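Local coordinates for PilM (Escherichia coli, PDB 3EOI), which is of unknown function but probably belongs to a plasmid-encoded pilus biogenesis system, at residues A[15-20]-A[55-60]; A[20-25]-A[82-87]; A[29-34]-A[47-52]; A[64-69]-A[107-112]; A[91-94]-A[99-102]. One frame throughout, in Å; residues are numbered along the deposited sequence.

Contact 1: residues A[15-20]-A[55-60]; sequences TQQAAD and TKNVSH
Two side-chain amides tie the helix at 15-20 to the loop at 55-58 that leads into strand 59-63, and Asn57 takes part in both bonds. Its ND2 gives a hydrogen bond to Asp20 OD2 at 2.9 Å; the acceptor lies in the plane of the Asn57 amide, and the carboxylate oxygen is met on its anti side. The two side chains cross nearly at right angles. Gln17 NE2 donates in turn to the backbone O of Asn57 at 2.7 Å, coming from above the carbonyl plane. Gln17 gets there with CG anti to the backbone N (chi1 170°) and a bend at the next torsion, which folds its amide back alongside Asn57 CB, 3.4 Å from Gln17 OE1.

The close-packed part is around Asp20, which is buried and gripped from several sides: besides Asn57, its OD1 accepts from Gln16 NE2 and makes a salt bridge with Arg23. Without its carboxylate, as with an alanine here, the guanidinium of Arg23 would probably lose its mate and the Asn57 amide would be freer to turn. Val58, also buried, brings CG1 to 4.1 Å from Asp20 O. The looser side is that of Gln17 and Asn57, which stay partly open to solvent.

The contact is a helix-to-loop junction just ahead of strand 59-63. Val58 also packs on Val69 of strand 66-72 and on Tyr24 one turn further along helix 10-34, while Gln17 touches Leu77 of helix 77-84.

Contact 2: residues A[20-25]-A[82-87]; sequences DFIRYM and LEQSGD
Ile22 meets Gln84 through a single methyl: Ile22 CD1 sits 3.2 Å from Gln84 CB, a tight carbon-to-carbon approach. Before it in the helix, Asp20 faces the other way and holds Arg23 in a salt bridge, with NH2 of Arg23 2.8 Å from OD1 of Asp20 and above the carboxylate plane. Phe21, next along, is buried and, like Met25 a turn later, packs on Trp122 of strand 119-123. At Ile22 the side chain points at the second helix. CG1 lies beside the backbone N (chi1 -71°) and the chain runs on extended, which carries CD1 across to Gln84 and to 4.4 Å from Ser85 CB.

What CD1 meets is the end of helix 77-84, closed by a Schellman motif. Asp87 N bonds to Leu82 O at 2.8 Å and Gly86 N to Glu83 O at 3.2 Å, with Gly86, at positive phi, as the C-prime residue. Leu82 O accepts from Ser85 N as well. Ser85 OG bonds to Leu81 O, and Gln84 NE2 to Thr15 O on the long helix.

Past Ile22, the Arg23 side chain lies along its own helix toward Asp20. Tyr24 turns to the 52-58 side, its OH bonded to Pro53 O. Met25 then points its CB back toward 82-87.

Contact 3: residues A[29-34]-A[47-52]; sequences NDYLYQ and SAQLGL
The short helix 47-50 lies beside the last turns of helix 10-34, and the two meet where the side chain of Gln49 lies over the ring of Tyr31. It is a CH-pi contact: Gln49 CB stands over one face, 4.2 Å from the centroid of the Tyr31 ring and displaced toward its rim. From there the extended glutamine chain crosses the ring at a slant, its CG 4.0 Å from Tyr31 CE1, and ends with its amide by the hydroxyl. Gln49 NE2 comes to 3.2 Å from Tyr31 OH, but the angle is too poor for a hydrogen bond, and the ring and amide planes stand 39° apart. Gln49 OE1 is held instead by Thr46 N. The Tyr31 ring swings out to this side because its CG is anti to the backbone N (chi1 -172°). A serine at Tyr31 would probably open a gap under Gln49 and leave its aliphatic part without a surface to lie on.

Around this pair, Tyr31 also touches Leu45, Arg38 and the ring of His35, in the chain that links the two helices, while Leu50 packs on Ile28 and Leu52 on Tyr24 of helix 10-34.

Contact 4: residues A[64-69]-A[107-112]; sequences QQRVFV and ISITLP
Pro112 lies over one face of the Phe68 ring in a CH-pi contact, its CD 4.0 Å from the ring centroid and 3.6 Å from Phe68 CZ. This joins strand 66-72 of the antiparallel sheet to the irregular chain between strands 98-100 and 119-123. Phe68 and Pro112 approach from opposite directions, and Pro112 CG stands above the ring plane, offset toward the rim near Phe68 CE2. Leu111 adds a second apolar touch, its CD2 3.8 Å from Phe68 CE1.

The other direct touch is between Arg66 and Ile109, which also come from opposite directions. The guanidinium is carried to Ile109 on an arm bent at its third torsion (chi3 -74°), and what it meets there is hydrocarbon.

Further out, several neighbours set these groups in place. Phe68 is paired through its backbone with Leu61 of strand 59-63, and its side chain also touches Met123 and Ile115, which helps explain its burial. Pro112 rests on Leu61 and Ser63 as well, so it bridges two adjacent strands. On the loop side, Ser108 is the centre of an inverse gamma turn, with Ile109 N bonded to Ile107 O at 2.8 Å. That turn leads into Ile109, whose CG1 lies 3.7 Å from Arg66 NH2.

Contact 5: residues A[91-94]-A[99-102]; sequences LARV and LLDT
Arg93 and Leu100 are joined by two backbone hydrogen bonds, one in each direction. Arg93 N gives to Leu100 O at 2.9 Å, and Leu100 N gives to Arg93 O, also at 2.9 Å and nearly straight (173°). Arg93 O is approached further by Leu99 CA in a CA-H...O contact of 3.6 Å.

On the face that carries Arg93 and Leu100, the arginine arm bends at chi3 (44°) and passes over Leu100, NH2 coming to 4.0 Å from Leu100 CD1. Thr102 O lies at the edge of the guanidinium, near its plane, 3.6 Å from Arg93 NH1, a proximity and not a hydrogen bond. Arg93 also has a weak, long ion pair with Glu95.

The two backbone bonds belong to the beta hairpin of strands 92-95 and 98-100. Arg93 with Leu100 is its hydrogen-bonded antiparallel pair, and Val94 with Leu99 the non-hydrogen-bonded one. Strand 98-100 is an outermost strand of the sheet within this chain, while 92-95 is bonded on its other side to strand 119-123, with Ala92 paired to Ile121.

The face of Val94 and Leu99 is apolar. Leu99 has CG anti to the backbone N (chi1 -176°), which turns CD1 back toward the partner strand, 3.7 Å from Ala92 CB and 4.2 Å from Val94 CG2. Val94 and Leu99 both pack on Ile121 too. Toward the open end of the hairpin, Thr102 CG2 closes on Leu91 O at 3.2 Å, and Leu91 and Thr102 both touch Met78 of helix 77-84.

Overall arrangement
Contacts 1, 2 and 3 all use helix 10-34, at successive places along it; contacts 4 and 5 lie on the sheet and its flanking loop, which contact 1 also reaches through strand 59-63. Contacts 1 and 5 are partly buried; the other three are surface contacts. Their chemistry differs accordingly: side-chain amides and a carboxylate in contact 1, backbone bonding in contact 5, and CH-pi and apolar touches in 2, 3 and 4, with a guanidinium on hydrocarbon in 4. Asp20 is shared by contacts 1 and 2, which also meet through Gln84 and Thr15. Leu111 links contacts 4 and 5 by packing on Val94. Contacts 3 and 5 lie on opposite sides of the chain's centre, their centres about 24 Å apart.

Contact 1: residues A[15-20]-A[55-60]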
# COMPACT_ATOMS: atom_id res chain seq x y z
N THR A 15 -0.26 -13.04 4.67
CA THR A 15 1.15 -13.19 4.36
C THR A 15 1.45 -12.85 2.92
O THR A 15 2.39 -12.11 2.68
CB THR A 15 1.63 -14.62 4.64
OG1 THR A 15 1.36 -14.97 6.01
CG2 THR A 15 3.13 -14.78 4.32
N GLN A 16 0.63 -13.32 2.00
CA GLN A 16 0.83 -13.02 0.59
C GLN A 16 0.48 -11.56 0.25
O GLN A 16 1.17 -10.90 -0.53
CB GLN A 16 -0.00 -13.95 -0.26
CG GLN A 16 0.35 -13.84 -1.76
CD GLN A 16 1.79 -14.31 -2.06
OE1 GLN A 16 2.24 -15.38 -1.63
NE2 GLN A 16 2.54 -13.46 -2.78
N GLN A 17 -0.57 -11.02 0.88
CA GLN A 17 -0.92 -9.62 0.70
C GLN A 17 0.23 -8.73 1.15
O GLN A 17 0.56 -7.74 0.46
CB GLN A 17 -2.12 -9.31 1.54
CG GLN A 17 -2.46 -7.84 1.65
CD GLN A 17 -2.98 -7.28 0.37
OE1 GLN A 17 -4.22 -7.14 0.16
NE2 GLN A 17 -2.05 -6.90 -0.51
N ALA A 18 0.91 -9.02 2.28
CA ALA A 18 1.98 -8.17 2.71
C ALA A 18 3.15 -8.30 1.77
O ALA A 18 3.82 -7.29 1.49
CB ALA A 18 2.41 -8.57 4.14
N ALA A 19 3.43 -9.53 1.31
CA ALA A 19 4.57 -9.69 0.42
C ALA A 19 4.34 -8.94 -0.88
O ALA A 19 5.27 -8.23 -1.39
CB ALA A 19 4.86 -11.19 0.14
N ASP A 20 3.11 -9.04 -1.40
CA ASP A 20 2.77 -8.26 -2.61
C ASP A 20 2.89 -6.74 -2.41
O ASP A 20 3.43 -6.00 -3.27
CB ASP A 20 1.36 -8.56 -3.12
CG ASP A 20 1.17 -10.01 -3.55
OD1 ASP A 20 2.17 -10.72 -3.70
OD2 ASP A 20 -0.01 -10.41 -3.81
N THR A 55 -1.81 -6.35 -10.56
CA THR A 55 -2.09 -7.03 -9.31
C THR A 55 -3.43 -6.58 -8.78
O THR A 55 -3.84 -5.44 -9.01
CB THR A 55 -1.06 -6.69 -8.26
OG1 THR A 55 -1.49 -7.27 -7.00
CG2 THR A 55 -0.91 -5.17 -8.14
N LYS A 56 -4.09 -7.45 -8.03
CA LYS A 56 -5.42 -7.16 -7.58
C LYS A 56 -5.45 -6.69 -6.14
O LYS A 56 -6.42 -6.08 -5.71
CB LYS A 56 -6.33 -8.38 -7.76
CG LYS A 56 -7.78 -8.02 -8.04
CD LYS A 56 -8.15 -6.69 -7.39
CE LYS A 56 -9.66 -6.51 -7.33
NZ LYS A 56 -10.26 -7.37 -6.27
N ASN A 57 -4.40 -6.98 -5.37
CA ASN A 57 -4.49 -6.70 -3.96
C ASN A 57 -3.61 -5.55 -3.47
O ASN A 57 -3.47 -5.36 -2.27
CB ASN A 57 -4.27 -7.96 -3.11
CG ASN A 57 -2.97 -8.62 -3.41
OD1 ASN A 57 -2.23 -8.11 -4.25
ND2 ASN A 57 -2.67 -9.77 -2.74
N VAL A 58 -3.04 -4.77 -4.38
CA VAL A 58 -2.31 -3.56 -3.96
C VAL A 58 -2.56 -2.46 -4.99
O VAL A 58 -2.60 -2.74 -6.18
CB VAL A 58 -0.81 -3.80 -3.68
CG1 VAL A 58 -0.18 -4.66 -4.71
CG2 VAL A 58 -0.07 -2.48 -3.53
N SER A 59 -2.82 -1.22 -4.53
CA SER A 59 -3.17 -0.11 -5.41
C SER A 59 -2.22 1.05 -5.10
O SER A 59 -1.63 1.10 -4.03
CB SER A 59 -4.58 0.35 -5.12
OG SER A 59 -5.50 -0.76 -5.28
N HIS A 60 -2.07 1.93 -6.10
CA HIS A 60 -1.28 3.11 -5.91
C HIS A 60 -1.75 4.30 -6.72
O HIS A 60 -2.57 4.20 -7.63
CB HIS A 60 0.21 2.83 -6.10
CG HIS A 60 0.69 2.95 -7.53
ND1 HIS A 60 0.57 1.91 -8.43
CD2 HIS A 60 1.38 3.93 -8.17
CE1 HIS A 60 1.09 2.28 -9.59
NE2 HIS A 60 1.60 3.49 -9.46

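Contact 2: residues A[20-25]-A[82-87]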
# COMPACT_ATOMS: atom_id res chain seq x y z
N ASP A 20 3.11 -9.04 -1.40
CA ASP A 20 2.77 -8.26 -2.61
C ASP A 20 2.89 -6.74 -2.41
O ASP A 20 3.43 -6.00 -3.27
CB ASP A 20 1.36 -8.56 -3.12
CG ASP A 20 1.17 -10.01 -3.55
OD1 ASP A 20 2.17 -10.72 -3.70
OD2 ASP A 20 -0.01 -10.41 -3.81
N PHE A 21 2.32 -6.27 -1.30
CA PHE A 21 2.40 -4.85 -0.94
C PHE A 21 3.89 -4.41 -0.93
O PHE A 21 4.30 -3.36 -1.49
CB PHE A 21 1.78 -4.68 0.45
CG PHE A 21 1.60 -3.25 0.90
CD1 PHE A 21 2.71 -2.45 1.23
CD2 PHE A 21 0.31 -2.68 1.00
CE1 PHE A 21 2.55 -1.15 1.63
CE2 PHE A 21 0.14 -1.33 1.48
CZ PHE A 21 1.29 -0.56 1.78
N ILE A 22 4.74 -5.18 -0.24
CA ILE A 22 6.12 -4.73 -0.08
C ILE A 22 6.82 -4.73 -1.43
O ILE A 22 7.62 -3.81 -1.74
CB ILE A 22 6.87 -5.59 0.95
CG1 ILE A 22 6.31 -5.28 2.35
CG2 ILE A 22 8.36 -5.28 0.92
CD1 ILE A 22 6.62 -6.31 3.35
N ARG A 23 6.52 -5.72 -2.25
CA ARG A 23 7.14 -5.83 -3.58
C ARG A 23 6.81 -4.64 -4.45
O ARG A 23 7.72 -4.06 -5.13
CB ARG A 23 6.65 -7.10 -4.26
CG ARG A 23 7.46 -7.51 -5.42
CD ARG A 23 7.15 -8.96 -5.73
NE ARG A 23 5.75 -9.15 -6.13
CZ ARG A 23 4.85 -9.90 -5.47
NH1 ARG A 23 5.17 -10.57 -4.35
NH2 ARG A 23 3.61 -9.99 -5.96
N TYR A 24 5.52 -4.28 -4.48
CA TYR A 24 5.08 -3.13 -5.27
C TYR A 24 5.57 -1.81 -4.69
O TYR A 24 6.05 -0.92 -5.43
CB TYR A 24 3.54 -3.12 -5.45
CG TYR A 24 3.13 -4.09 -6.57
CD1 TYR A 24 2.94 -5.43 -6.27
CD2 TYR A 24 2.99 -3.69 -7.91
CE1 TYR A 24 2.57 -6.36 -7.22
CE2 TYR A 24 2.61 -4.65 -8.91
CZ TYR A 24 2.41 -5.99 -8.52
OH TYR A 24 2.10 -7.04 -9.40
N MET A 25 5.40 -1.61 -3.37
CA MET A 25 6.00 -0.47 -2.68
C MET A 25 7.48 -0.26 -3.09
O MET A 25 7.87 0.84 -3.51
CB MET A 25 5.89 -0.66 -1.14
CG MET A 25 6.59 0.45 -0.41
SD MET A 25 6.44 0.31 1.45
CE MET A 25 7.31 -1.11 1.73
N LEU A 82 5.14 -5.11 8.75
CA LEU A 82 6.34 -4.79 9.57
C LEU A 82 7.34 -5.96 9.61
O LEU A 82 8.58 -5.82 9.46
CB LEU A 82 5.89 -4.34 10.98
CG LEU A 82 5.18 -3.00 10.89
CD1 LEU A 82 4.45 -2.70 12.20
CD2 LEU A 82 6.27 -1.94 10.56
N GLU A 83 6.85 -7.17 9.80
CA GLU A 83 7.77 -8.29 9.77
C GLU A 83 8.56 -8.36 8.46
O GLU A 83 9.77 -8.59 8.48
CB GLU A 83 6.98 -9.60 9.91
CG GLU A 83 7.87 -10.83 9.91
CD GLU A 83 7.10 -12.11 10.08
OE1 GLU A 83 5.87 -12.12 9.82
OE2 GLU A 83 7.74 -13.10 10.43
N GLN A 84 7.86 -8.28 7.35
CA GLN A 84 8.48 -8.56 6.05
C GLN A 84 9.33 -7.38 5.57
O GLN A 84 10.02 -7.49 4.57
CB GLN A 84 7.41 -8.93 5.02
CG GLN A 84 6.75 -10.31 5.35
CD GLN A 84 5.76 -10.70 4.26
OE1 GLN A 84 5.95 -10.35 3.09
NE2 GLN A 84 4.70 -11.41 4.64
N SER A 85 9.25 -6.26 6.30
CA SER A 85 10.12 -5.08 6.04
C SER A 85 11.13 -4.84 7.19
O SER A 85 11.75 -3.77 7.27
CB SER A 85 9.23 -3.83 5.81
OG SER A 85 8.68 -3.40 7.05
N GLY A 86 11.32 -5.81 8.09
CA GLY A 86 12.33 -5.68 9.15
C GLY A 86 12.00 -4.48 10.03
O GLY A 86 12.86 -3.78 10.54
N ASP A 87 10.71 -4.21 10.16
CA ASP A 87 10.19 -3.11 10.98
C ASP A 87 10.47 -1.75 10.45
O ASP A 87 10.34 -0.74 11.18
CB ASP A 87 10.74 -3.21 12.42
CG ASP A 87 10.21 -4.41 13.14
OD1 ASP A 87 9.01 -4.71 12.99
OD2 ASP A 87 10.97 -5.09 13.83

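Contact 3: residues A[29-34]-A[47-52]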
# COMPACT_ATOMS: atom_id res chain seq x y z
N ASN A 29 8.87 2.85 -5.16
CA ASN A 29 9.83 3.69 -4.44
C ASN A 29 11.14 3.79 -5.22
O ASN A 29 11.69 4.88 -5.41
CB ASN A 29 10.10 3.09 -3.05
CG ASN A 29 10.66 4.08 -2.09
OD1 ASN A 29 10.29 5.24 -2.09
ND2 ASN A 29 11.56 3.61 -1.25
N ASP A 30 11.65 2.64 -5.67
CA ASP A 30 12.89 2.65 -6.40
C ASP A 30 12.77 3.46 -7.68
O ASP A 30 13.67 4.25 -7.99
CB ASP A 30 13.32 1.23 -6.68
CG ASP A 30 13.70 0.46 -5.38
OD1 ASP A 30 13.70 1.08 -4.28
OD2 ASP A 30 14.02 -0.74 -5.44
N TYR A 31 11.67 3.29 -8.42
CA TYR A 31 11.52 4.04 -9.68
C TYR A 31 11.48 5.54 -9.39
O TYR A 31 12.13 6.37 -10.11
CB TYR A 31 10.18 3.67 -10.39
CG TYR A 31 10.12 4.29 -11.75
CD1 TYR A 31 10.73 3.65 -12.84
CD2 TYR A 31 9.52 5.54 -11.96
CE1 TYR A 31 10.77 4.26 -14.10
CE2 TYR A 31 9.57 6.16 -13.22
CZ TYR A 31 10.17 5.51 -14.29
OH TYR A 31 10.18 6.09 -15.54
N LEU A 32 10.67 5.96 -8.41
CA LEU A 32 10.56 7.39 -8.17
C LEU A 32 11.82 7.99 -7.56
O LEU A 32 12.10 9.17 -7.76
CB LEU A 32 9.34 7.71 -7.30
CG LEU A 32 8.00 7.40 -7.94
CD1 LEU A 32 6.95 7.52 -6.85
CD2 LEU A 32 7.75 8.34 -9.11
N TYR A 33 12.58 7.19 -6.82
CA TYR A 33 13.89 7.68 -6.34
C TYR A 33 14.84 7.96 -7.51
O TYR A 33 15.62 8.92 -7.51
CB TYR A 33 14.51 6.60 -5.50
CG TYR A 33 15.86 6.90 -4.88
CD1 TYR A 33 15.99 7.71 -3.73
CD2 TYR A 33 17.02 6.39 -5.44
CE1 TYR A 33 17.24 7.93 -3.16
CE2 TYR A 33 18.29 6.63 -4.88
CZ TYR A 33 18.37 7.43 -3.78
OH TYR A 33 19.61 7.66 -3.21
N GLN A 34 14.89 7.03 -8.46
CA GLN A 34 15.65 7.22 -9.72
C GLN A 34 15.17 8.42 -10.55
O GLN A 34 15.97 9.15 -11.14
CB GLN A 34 15.57 5.93 -10.56
CG GLN A 34 16.31 4.77 -9.89
CD GLN A 34 16.11 3.47 -10.67
OE1 GLN A 34 15.89 3.49 -11.89
NE2 GLN A 34 16.20 2.34 -9.97
N SER A 47 3.21 -1.19 -15.59
CA SER A 47 3.79 -2.53 -15.39
C SER A 47 5.19 -2.64 -15.91
O SER A 47 6.07 -3.21 -15.22
CB SER A 47 2.90 -3.62 -16.00
OG SER A 47 1.81 -3.85 -15.13
N ALA A 48 5.45 -2.04 -17.07
CA ALA A 48 6.82 -2.04 -17.57
C ALA A 48 7.78 -1.32 -16.62
O ALA A 48 8.86 -1.82 -16.34
CB ALA A 48 6.90 -1.45 -18.97
N GLN A 49 7.39 -0.13 -16.13
CA GLN A 49 8.26 0.60 -15.19
C GLN A 49 8.53 -0.15 -13.90
O GLN A 49 9.65 -0.13 -13.38
CB GLN A 49 7.71 2.00 -14.90
CG GLN A 49 7.69 2.84 -16.16
CD GLN A 49 6.87 4.11 -16.05
OE1 GLN A 49 5.83 4.14 -15.38
NE2 GLN A 49 7.31 5.16 -16.73
N LEU A 50 7.52 -0.83 -13.38
CA LEU A 50 7.67 -1.60 -12.14
C LEU A 50 8.32 -2.99 -12.34
O LEU A 50 8.81 -3.62 -11.38
CB LEU A 50 6.31 -1.77 -11.50
CG LEU A 50 5.63 -0.44 -11.20
CD1 LEU A 50 4.44 -0.67 -10.39
CD2 LEU A 50 6.55 0.57 -10.47
N GLY A 51 8.29 -3.48 -13.57
CA GLY A 51 8.70 -4.86 -13.81
C GLY A 51 7.81 -5.91 -13.16
O GLY A 51 8.24 -7.03 -12.89
N LEU A 52 6.55 -5.56 -12.94
CA LEU A 52 5.63 -6.45 -12.26
C LEU A 52 4.33 -6.41 -13.07
O LEU A 52 3.99 -5.36 -13.64
CB LEU A 52 5.40 -5.94 -10.84
CG LEU A 52 6.61 -6.01 -9.90
CD1 LEU A 52 6.41 -5.11 -8.65
CD2 LEU A 52 6.91 -7.47 -9.55

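Contact 4: residues A[64-69]-A[107-112]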
# COMPACT_ATOMS: atom_id res chain seq x y z
N GLN A 64 -0.46 15.20 -6.13
CA GLN A 64 0.23 16.31 -5.52
C GLN A 64 1.68 15.92 -5.16
O GLN A 64 2.23 16.27 -4.09
CB GLN A 64 -0.54 16.77 -4.28
CG GLN A 64 -1.99 17.20 -4.64
CD GLN A 64 -2.06 18.44 -5.54
OE1 GLN A 64 -2.33 18.35 -6.75
NE2 GLN A 64 -1.83 19.62 -4.93
N GLN A 65 2.31 15.24 -6.10
CA GLN A 65 3.74 14.83 -6.00
C GLN A 65 4.10 13.86 -4.86
O GLN A 65 5.28 13.62 -4.59
CB GLN A 65 4.65 16.05 -5.97
CG GLN A 65 4.37 17.06 -7.12
CD GLN A 65 5.23 18.27 -6.99
OE1 GLN A 65 6.45 18.15 -6.86
NE2 GLN A 65 4.60 19.42 -6.88
N ARG A 66 3.10 13.24 -4.25
CA ARG A 66 3.39 12.19 -3.27
C ARG A 66 2.80 10.93 -3.83
O ARG A 66 1.81 10.98 -4.55
CB ARG A 66 2.77 12.52 -1.91
CG ARG A 66 3.50 13.71 -1.26
CD ARG A 66 2.95 14.07 0.11
NE ARG A 66 1.66 14.75 -0.02
CZ ARG A 66 1.23 15.70 0.82
NH1 ARG A 66 0.06 16.29 0.60
NH2 ARG A 66 1.99 16.05 1.86
N VAL A 67 3.38 9.81 -3.48
CA VAL A 67 2.85 8.55 -3.90
C VAL A 67 2.23 7.83 -2.70
O VAL A 67 2.77 7.84 -1.55
CB VAL A 67 3.95 7.64 -4.52
CG1 VAL A 67 5.10 7.31 -3.55
CG2 VAL A 67 3.35 6.34 -5.13
N PHE A 68 1.12 7.18 -2.99
CA PHE A 68 0.32 6.47 -1.99
C PHE A 68 0.15 5.03 -2.49
O PHE A 68 -0.23 4.79 -3.68
CB PHE A 68 -1.09 7.04 -1.95
CG PHE A 68 -1.17 8.48 -1.56
CD1 PHE A 68 -1.54 8.85 -0.27
CD2 PHE A 68 -0.88 9.50 -2.50
CE1 PHE A 68 -1.58 10.22 0.10
CE2 PHE A 68 -0.92 10.82 -2.13
CZ PHE A 68 -1.27 11.19 -0.85
N VAL A 69 0.37 4.08 -1.58
CA VAL A 69 0.26 2.67 -1.90
C VAL A 69 -0.59 2.07 -0.77
O VAL A 69 -0.36 2.35 0.42
CB VAL A 69 1.65 1.96 -1.90
CG1 VAL A 69 1.50 0.46 -2.11
CG2 VAL A 69 2.53 2.60 -2.94
N ILE A 107 -3.18 12.78 10.85
CA ILE A 107 -2.15 13.49 10.14
C ILE A 107 -2.92 14.44 9.21
O ILE A 107 -3.66 14.01 8.32
CB ILE A 107 -1.24 12.53 9.34
CG1 ILE A 107 -0.43 11.61 10.29
CG2 ILE A 107 -0.31 13.33 8.39
CD1 ILE A 107 0.23 10.43 9.62
N SER A 108 -2.76 15.75 9.43
CA SER A 108 -3.58 16.78 8.78
C SER A 108 -3.09 17.12 7.38
O SER A 108 -2.62 18.23 7.12
CB SER A 108 -3.66 18.03 9.67
OG SER A 108 -4.49 17.70 10.78
N ILE A 109 -3.21 16.12 6.49
CA ILE A 109 -2.94 16.22 5.04
C ILE A 109 -4.28 15.95 4.42
O ILE A 109 -5.02 15.10 4.94
CB ILE A 109 -2.00 15.03 4.58
CG1 ILE A 109 -0.61 15.51 4.37
CG2 ILE A 109 -2.49 14.37 3.30
CD1 ILE A 109 -0.32 16.47 5.34
N THR A 110 -4.60 16.60 3.32
CA THR A 110 -5.80 16.21 2.59
C THR A 110 -5.54 15.02 1.66
O THR A 110 -4.72 15.11 0.76
CB THR A 110 -6.35 17.37 1.72
OG1 THR A 110 -6.44 18.56 2.52
CG2 THR A 110 -7.72 17.03 1.12
N LEU A 111 -6.25 13.92 1.89
CA LEU A 111 -6.05 12.71 1.12
C LEU A 111 -6.76 12.79 -0.22
O LEU A 111 -7.84 13.37 -0.35
CB LEU A 111 -6.64 11.52 1.88
CG LEU A 111 -5.86 10.96 3.03
CD1 LEU A 111 -6.68 9.80 3.54
CD2 LEU A 111 -4.52 10.44 2.51
N PRO A 112 -6.17 12.14 -1.25
CA PRO A 112 -6.94 12.05 -2.49
C PRO A 112 -8.29 11.35 -2.22
O PRO A 112 -8.34 10.38 -1.51
CB PRO A 112 -6.06 11.16 -3.38
CG PRO A 112 -4.68 11.36 -2.90
CD PRO A 112 -4.79 11.64 -1.38

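Contact 5: residues A[91-94]-A[99-102]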
# COMPACT_ATOMS: atom_id res chain seq x y z
N LEU A 91 4.23 3.27 7.91
CA LEU A 91 2.88 3.00 7.50
C LEU A 91 1.87 3.85 8.27
O LEU A 91 2.19 4.39 9.32
CB LEU A 91 2.52 1.53 7.71
CG LEU A 91 3.41 0.55 6.92
CD1 LEU A 91 3.22 -0.87 7.39
CD2 LEU A 91 3.18 0.69 5.40
N ALA A 92 0.69 3.94 7.71
CA ALA A 92 -0.46 4.70 8.26
C ALA A 92 -1.76 3.98 7.92
O ALA A 92 -1.73 2.87 7.35
CB ALA A 92 -0.49 6.19 7.75
N ARG A 93 -2.88 4.60 8.32
CA ARG A 93 -4.22 4.04 8.17
C ARG A 93 -5.16 5.08 7.60
O ARG A 93 -4.92 6.26 7.75
CB ARG A 93 -4.77 3.63 9.59
CG ARG A 93 -4.25 2.31 10.14
CD ARG A 93 -4.37 2.21 11.69
NE ARG A 93 -5.64 2.65 12.27
CZ ARG A 93 -5.79 2.95 13.57
NH1 ARG A 93 -4.75 2.87 14.39
NH2 ARG A 93 -6.97 3.34 14.03
N VAL A 94 -6.23 4.67 6.92
CA VAL A 94 -7.26 5.64 6.50
C VAL A 94 -8.55 5.16 7.10
O VAL A 94 -8.93 4.00 6.90
CB VAL A 94 -7.41 5.74 4.97
CG1 VAL A 94 -8.59 6.68 4.59
CG2 VAL A 94 -6.04 6.21 4.38
N LEU A 99 -6.37 10.48 7.20
CA LEU A 99 -5.10 9.79 7.37
C LEU A 99 -4.74 9.80 8.83
O LEU A 99 -4.65 10.87 9.45
CB LEU A 99 -3.98 10.49 6.53
CG LEU A 99 -2.61 9.73 6.61
CD1 LEU A 99 -2.79 8.36 5.91
CD2 LEU A 99 -1.45 10.54 5.94
N LEU A 100 -4.51 8.60 9.36
CA LEU A 100 -4.15 8.37 10.78
C LEU A 100 -2.80 7.69 10.90
O LEU A 100 -2.43 6.78 10.14
CB LEU A 100 -5.18 7.48 11.51
CG LEU A 100 -6.67 7.92 11.41
CD1 LEU A 100 -7.50 6.96 12.33
CD2 LEU A 100 -6.84 9.37 11.84
N ASP A 101 -2.03 8.11 11.88
CA ASP A 101 -0.76 7.40 12.09
C ASP A 101 -1.00 6.05 12.78
O ASP A 101 -2.14 5.69 13.06
CB ASP A 101 0.26 8.30 12.77
CG ASP A 101 -0.09 8.62 14.20
OD1 ASP A 101 -1.00 7.92 14.75
OD2 ASP A 101 0.53 9.60 14.75
N THR A 102 0.03 5.27 13.01
CA THR A 102 -0.24 3.91 13.52
C THR A 102 -0.77 3.95 14.95
O THR A 102 -1.31 2.95 15.42
CB THR A 102 0.96 3.01 13.45
OG1 THR A 102 2.06 3.64 14.12
CG2 THR A 102 1.30 2.75 11.98